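Local coordinates for putative branched-chain amino acid transport system substrate-binding protein (Rhodopseudomonas palustris, PDB 3TX6) that probably binds p-coumaric acid and related aromatic acids in the periplasm for uptake by an ABC transporter, and here holds 3-(4-hydroxyphenyl)pyruvic acid, at residues V138-Y143 and E169-R174; A56-A61 and T82-N87. All coordinates share one frame; numbering follows the deposited sequence.

Contact 1 of 2, residues V138-Y143 and E169-R174. With ENO (3-(4-hydroxy-phenyl)pyruvic acid), chain D.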
loop_
_atom_site.group_PDB
_atom_site.type_symbol
_atom_site.label_atom_id
_atom_site.label_comp_id
_atom_site.label_asym_id
_atom_site.label_seq_id
_atom_site.Cartn_x
_atom_site.Cartn_y
_atom_site.Cartn_z
ATOM N N VAL A 138 7.853 21.023 11.611
ATOM C CA VAL A 138 7.119 19.771 11.487
ATOM C C VAL A 138 7.614 18.801 12.575
ATOM O O VAL A 138 8.800 18.762 12.927
ATOM C CB VAL A 138 7.261 19.134 10.081
ATOM C CG1 VAL A 138 8.705 18.696 9.853
ATOM C CG2 VAL A 138 6.292 17.937 9.914
ATOM N N GLY A 139 6.680 18.090 13.174
ATOM C CA GLY A 139 7.060 16.993 14.066
ATOM C C GLY A 139 6.622 15.668 13.429
ATOM O O GLY A 139 5.763 15.641 12.563
ATOM N N TYR A 140 7.263 14.599 13.845
ATOM C CA TYR A 140 6.974 13.218 13.367
ATOM C C TYR A 140 6.690 12.295 14.516
ATOM O O TYR A 140 7.390 12.328 15.539
ATOM C CB TYR A 140 8.199 12.669 12.670
ATOM C CG TYR A 140 7.999 11.276 12.074
ATOM C CD1 TYR A 140 7.188 11.087 10.964
ATOM C CD2 TYR A 140 8.651 10.146 12.608
ATOM C CE1 TYR A 140 7.021 9.813 10.402
ATOM C CE2 TYR A 140 8.440 8.877 12.088
ATOM C CZ TYR A 140 7.659 8.721 10.954
ATOM O OH TYR A 140 7.442 7.497 10.378
ATOM N N ILE A 141 5.662 11.470 14.305
ATOM C CA ILE A 141 5.315 10.351 15.161
ATOM C C ILE A 141 5.018 9.184 14.236
ATOM O O ILE A 141 4.109 9.256 13.409
ATOM C CB ILE A 141 4.138 10.640 16.153
ATOM C CG1 ILE A 141 4.025 9.448 17.086
ATOM C CG2 ILE A 141 2.830 11.044 15.460
ATOM C CD1 ILE A 141 3.158 9.623 18.324
ATOM N N GLY A 142 5.784 8.125 14.391
ATOM C CA GLY A 142 5.613 6.940 13.543
ATOM C C GLY A 142 6.191 5.672 14.149
ATOM O O GLY A 142 6.792 5.675 15.222
ATOM N N TYR A 143 5.984 4.555 13.467
ATOM C CA TYR A 143 6.467 3.275 14.003
ATOM C C TYR A 143 7.955 3.232 14.172
ATOM O O TYR A 143 8.722 3.797 13.370
ATOM C CB TYR A 143 6.112 2.069 13.125
ATOM C CG TYR A 143 4.647 1.829 12.859
ATOM C CD1 TYR A 143 3.697 1.906 13.863
ATOM C CD2 TYR A 143 4.234 1.391 11.614
ATOM C CE1 TYR A 143 2.371 1.642 13.600
ATOM C CE2 TYR A 143 2.915 1.133 11.342
ATOM C CZ TYR A 143 1.977 1.223 12.353
ATOM O OH TYR A 143 0.662 0.963 12.084
ATOM N N GLU A 169 10.884 14.302 16.842
ATOM C CA GLU A 169 10.756 12.959 16.280
ATOM C C GLU A 169 10.448 11.981 17.399
ATOM O O GLU A 169 11.269 11.813 18.307
ATOM C CB GLU A 169 12.039 12.511 15.589
ATOM C CG GLU A 169 11.924 11.092 15.009
ATOM C CD GLU A 169 13.258 10.346 14.863
ATOM O OE1 GLU A 169 14.317 10.914 15.192
ATOM O OE2 GLU A 169 13.236 9.162 14.446
ATOM N N GLU A 170 9.283 11.340 17.315
ATOM C CA GLU A 170 8.873 10.339 18.284
ATOM C C GLU A 170 8.429 9.076 17.568
ATOM O O GLU A 170 7.864 9.128 16.456
ATOM C CB GLU A 170 7.714 10.878 19.117
ATOM C CG GLU A 170 8.064 12.149 19.933
ATOM C CD GLU A 170 8.960 11.833 21.120
ATOM O OE1 GLU A 170 8.761 10.751 21.741
ATOM O OE2 GLU A 170 9.837 12.660 21.436
ATOM N N ARG A 171 8.682 7.956 18.226
ATOM C CA ARG A 171 8.305 6.634 17.732
ATOM C C ARG A 171 7.392 5.882 18.697
ATOM O O ARG A 171 7.395 6.127 19.891
ATOM C CB ARG A 171 9.567 5.814 17.425
ATOM C CG ARG A 171 10.538 6.493 16.429
ATOM C CD ARG A 171 9.983 6.770 15.025
ATOM N NE ARG A 171 11.090 7.188 14.150
ATOM C CZ ARG A 171 11.695 6.444 13.218
ATOM N NH1 ARG A 171 11.279 5.197 12.913
ATOM N NH2 ARG A 171 12.744 6.948 12.577
ATOM N N PHE A 172 6.623 4.942 18.156
ATOM C CA PHE A 172 5.853 3.987 18.988
ATOM C C PHE A 172 5.863 2.658 18.263
ATOM O O PHE A 172 6.149 2.647 17.047
ATOM C CB PHE A 172 4.435 4.470 19.277
ATOM C CG PHE A 172 3.526 4.617 18.084
ATOM C CD1 PHE A 172 3.655 5.673 17.198
ATOM C CD2 PHE A 172 2.468 3.725 17.892
ATOM C CE1 PHE A 172 2.753 5.843 16.156
ATOM C CE2 PHE A 172 1.572 3.893 16.845
ATOM C CZ PHE A 172 1.695 4.962 15.984
ATOM N N ALA A 173 5.613 1.576 19.012
ATOM C CA ALA A 173 5.475 0.231 18.453
ATOM C C ALA A 173 4.038 -0.082 18.038
ATOM O O ALA A 173 3.070 0.442 18.635
ATOM C CB ALA A 173 5.991 -0.804 19.424
ATOM N N ARG A 174 3.911 -0.889 16.962
ATOM C CA ARG A 174 2.600 -1.256 16.408
ATOM C C ARG A 174 1.569 -1.651 17.469
ATOM O O ARG A 174 0.412 -1.232 17.390
ATOM C CB ARG A 174 2.723 -2.389 15.369
ATOM C CG ARG A 174 3.402 -1.943 14.094
ATOM C CD ARG A 174 3.676 -3.095 13.126
ATOM N NE ARG A 174 4.485 -2.556 12.038
ATOM C CZ ARG A 174 4.012 -2.133 10.870
ATOM N NH1 ARG A 174 4.847 -1.601 10.015
ATOM N NH2 ARG A 174 2.715 -2.236 10.551
HETATM O O4 ENO D . 3.171 -1.051 4.909
HETATM C C9 ENO D . 0.151 -0.681 3.369
HETATM C C8 ENO D . -0.277 -0.334 2.104
HETATM C C7 ENO D . -0.174 0.988 1.642
HETATM C C6 ENO D . 0.456 1.917 2.447
HETATM C C5 ENO D . 0.876 1.586 3.733
HETATM C C4 ENO D . 0.742 0.270 4.208
HETATM O O3 ENO D . -0.598 1.275 0.351
HETATM C C3 ENO D . 1.127 -0.087 5.616
HETATM C C2 ENO D . 2.455 -0.694 5.859
HETATM C C1 ENO D . 2.820 -0.966 7.243
HETATM O O2 ENO D . 3.914 -1.528 7.454
HETATM O O1 ENO D . 2.052 -0.635 8.196
#

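Contact 2 of 2, residues A56-A61 and T82-N87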
loop_
_atom_site.group_PDB
_atom_site.type_symbol
_atom_site.label_atom_id
_atom_site.label_comp_id
_atom_site.label_asym_id
_atom_site.label_seq_id
_atom_site.Cartn_x
_atom_site.Cartn_y
_atom_site.Cartn_z
ATOM N N ALA A 56 5.158 -16.230 10.134
ATOM C CA ALA A 56 4.019 -16.820 9.428
ATOM C C ALA A 56 4.061 -16.528 7.907
ATOM O O ALA A 56 3.761 -17.400 7.094
ATOM C CB ALA A 56 2.684 -16.354 10.020
ATOM N N ALA A 57 4.442 -15.297 7.536
ATOM C CA ALA A 57 4.487 -14.887 6.112
ATOM C C ALA A 57 5.605 -15.686 5.388
ATOM O O ALA A 57 5.433 -16.075 4.240
ATOM C CB ALA A 57 4.668 -13.373 5.963
ATOM N N THR A 58 6.718 -15.958 6.072
ATOM C CA THR A 58 7.800 -16.729 5.498
ATOM C C THR A 58 7.311 -18.155 5.235
ATOM O O THR A 58 7.499 -18.724 4.144
ATOM C CB THR A 58 9.014 -16.746 6.480
ATOM O OG1 THR A 58 9.481 -15.416 6.714
ATOM C CG2 THR A 58 10.148 -17.601 5.926
ATOM N N THR A 59 6.643 -18.716 6.237
ATOM C CA THR A 59 6.105 -20.051 6.111
ATOM C C THR A 59 5.066 -20.122 5.000
ATOM O O THR A 59 5.094 -21.057 4.186
ATOM C CB THR A 59 5.495 -20.510 7.438
ATOM O OG1 THR A 59 6.539 -20.663 8.397
ATOM C CG2 THR A 59 4.701 -21.818 7.282
ATOM N N ASN A 60 4.197 -19.130 4.925
ATOM C CA ASN A 60 3.179 -19.104 3.877
ATOM C C ASN A 60 3.808 -19.016 2.514
ATOM O O ASN A 60 3.440 -19.773 1.603
ATOM C CB ASN A 60 2.177 -17.967 4.078
ATOM C CG ASN A 60 1.330 -18.148 5.336
ATOM O OD1 ASN A 60 1.307 -19.221 5.952
ATOM N ND2 ASN A 60 0.598 -17.108 5.711
ATOM N N ALA A 61 4.738 -18.086 2.332
ATOM C CA ALA A 61 5.397 -17.912 1.056
ATOM C C ALA A 61 6.093 -19.208 0.606
ATOM O O ALA A 61 6.026 -19.576 -0.574
ATOM C CB ALA A 61 6.397 -16.706 1.084
ATOM N N THR A 82 6.023 -8.428 4.549
ATOM C CA THR A 82 6.255 -8.239 3.113
ATOM C C THR A 82 7.749 -8.396 2.807
ATOM O O THR A 82 8.135 -9.021 1.784
ATOM C CB THR A 82 5.732 -6.875 2.640
ATOM O OG1 THR A 82 4.333 -6.826 2.869
ATOM C CG2 THR A 82 5.969 -6.623 1.137
ATOM N N VAL A 83 8.600 -7.883 3.698
ATOM C CA VAL A 83 10.034 -8.131 3.594
ATOM C C VAL A 83 10.326 -9.640 3.601
ATOM O O VAL A 83 11.091 -10.143 2.759
ATOM C CB VAL A 83 10.823 -7.367 4.664
ATOM C CG1 VAL A 83 12.277 -7.855 4.733
ATOM C CG2 VAL A 83 10.761 -5.834 4.400
ATOM N N ALA A 84 9.670 -10.356 4.496
ATOM C CA ALA A 84 9.802 -11.800 4.585
ATOM C C ALA A 84 9.400 -12.517 3.295
ATOM O O ALA A 84 10.107 -13.446 2.848
ATOM C CB ALA A 84 9.020 -12.356 5.774
ATOM N N VAL A 85 8.272 -12.128 2.710
ATOM C CA VAL A 85 7.839 -12.725 1.473
ATOM C C VAL A 85 8.865 -12.483 0.381
ATOM O O VAL A 85 9.178 -13.376 -0.386
ATOM C CB VAL A 85 6.448 -12.212 1.064
ATOM C CG1 VAL A 85 6.051 -12.764 -0.310
ATOM C CG2 VAL A 85 5.378 -12.590 2.119
ATOM N N SER A 86 9.397 -11.262 0.323
ATOM C CA SER A 86 10.414 -10.920 -0.670
ATOM C C SER A 86 11.661 -11.772 -0.529
ATOM O O SER A 86 12.213 -12.236 -1.553
ATOM C CB SER A 86 10.759 -9.395 -0.629
ATOM O OG SER A 86 11.676 -9.063 -1.616
ATOM N N ASN A 87 12.081 -12.025 0.723
ATOM C CA ASN A 87 13.220 -12.895 0.993
ATOM C C ASN A 87 12.992 -14.277 0.387
ATOM O O ASN A 87 13.861 -14.807 -0.301
ATOM C CB ASN A 87 13.492 -13.054 2.485
ATOM C CG ASN A 87 14.029 -11.785 3.121
ATOM O OD1 ASN A 87 14.553 -10.881 2.444
ATOM N ND2 ASN A 87 13.853 -11.685 4.439
#

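Contact 1 of 2, residues V138-Y143 and E169-R174
Backbone bonds join Y140 and G142 to the neighbouring parallel strand: G142 N gives to E170 O and F172 N to G142 O. E170 N gives to Y140 O at 2.8 Å. The strands belong to the right-handed beta-alpha-beta unit 137-143, 146-161, 165-172, with 165-172 at the sheet edge. In R171 the bend at chi2 (-61°) brings the guanidinium to E169, on the same face of the sheet. Its NE and NH2 both grip E169 OE2 side-on, each at 2.9 Å, while NH1 gives to Y143 O at 3.0 Å and also pairs with D149. An alanine in place of R171 would probably cost E169 and D149 their salt bridges to this side chain and Y143 O its side-chain donor. The Y140 ring meets the R171 guanidinium with its edge, the planes at 90°. F172 and Y143 form an offset edge-to-face pair, the Y143 edge toward the F172 face, with centroids 5.5 Å apart; Y143 OH reaches S199. R174 CG makes a CH-pi contact over the Y143 ring, 3.8 Å from its centroid, and Y143 CE2 lies over one face of the R174 guanidinium, the planes inclined at 38°. R174 NH1 meets ENO O2 at 2.7 Å and NH2 meets ENO O1 at 2.9 Å. With D145 on its NE, R174 would be expected to balance the carboxylate's charge, consistent with recognition of the acid end of such ligands.

Contact 2 of 2, residues A56-A61 and T82-N87
V85 has CG1 anti to its backbone N (chi1 175°), which spreads its two methyls along the neighbouring helix: CG2 lies 4.0 Å from A57 CB and CG1 lies 4.2 Å from A61 CB. A57 and A61 are one helical turn apart, so the valine branches each meet one methyl of the same helix face. T58 carries OG1 beside its own backbone N (chi1 -61°), and from there the oxygen comes to 3.2 Å from A84 CB. That is a touch between an oxygen and a methyl; the hydroxyl finds its hydrogen-bond partner in P54 O, one turn back in its own helix. A84 CB also faces A57 CB at 4.5 Å, where CA atoms of T58 and A84 are 5.4 Å apart. Helices 54-67 and 79-92 lie side by side in the lobe built on the sheet that includes strands 41-49, 8-14 and 72-75, as in the alpha/beta lobes of periplasmic binding proteins; strand 72-75 comes between the two helices in sequence. Their segment axes approach to 8.1 Å at an angle of 34°, a spacing suited to the alanine methyls at the interface. No hydrogen bond crosses between the segments. V88 extends the same seam, touching T58 and A61, while P81 meets A57 at its other end. V85 also touches H96 of strand 96-98.

How the contacts relate
Both contacts join neighbouring elements, but in different lobes: contact 1 pairs two strands of the seven-stranded sheet, contact 2 two helices flanking the six-stranded one, and they share no element. Their centres lie 26 Å apart, with nearest atoms about 9 Å apart and no touch. Contact 2 is buried and small, made by methyl groups and one threonine oxygen. Contact 1 is partly buried at a sheet edge, where charged side chains can reach out beside buried rings, and the end of strand 137-143 and the loop after 165-172 reach the ligand site. Helix 79-92 also begins at that site, since T79 N bonds the ligand, although the side chain of A57 in contact 2 stands about 12 Å from it.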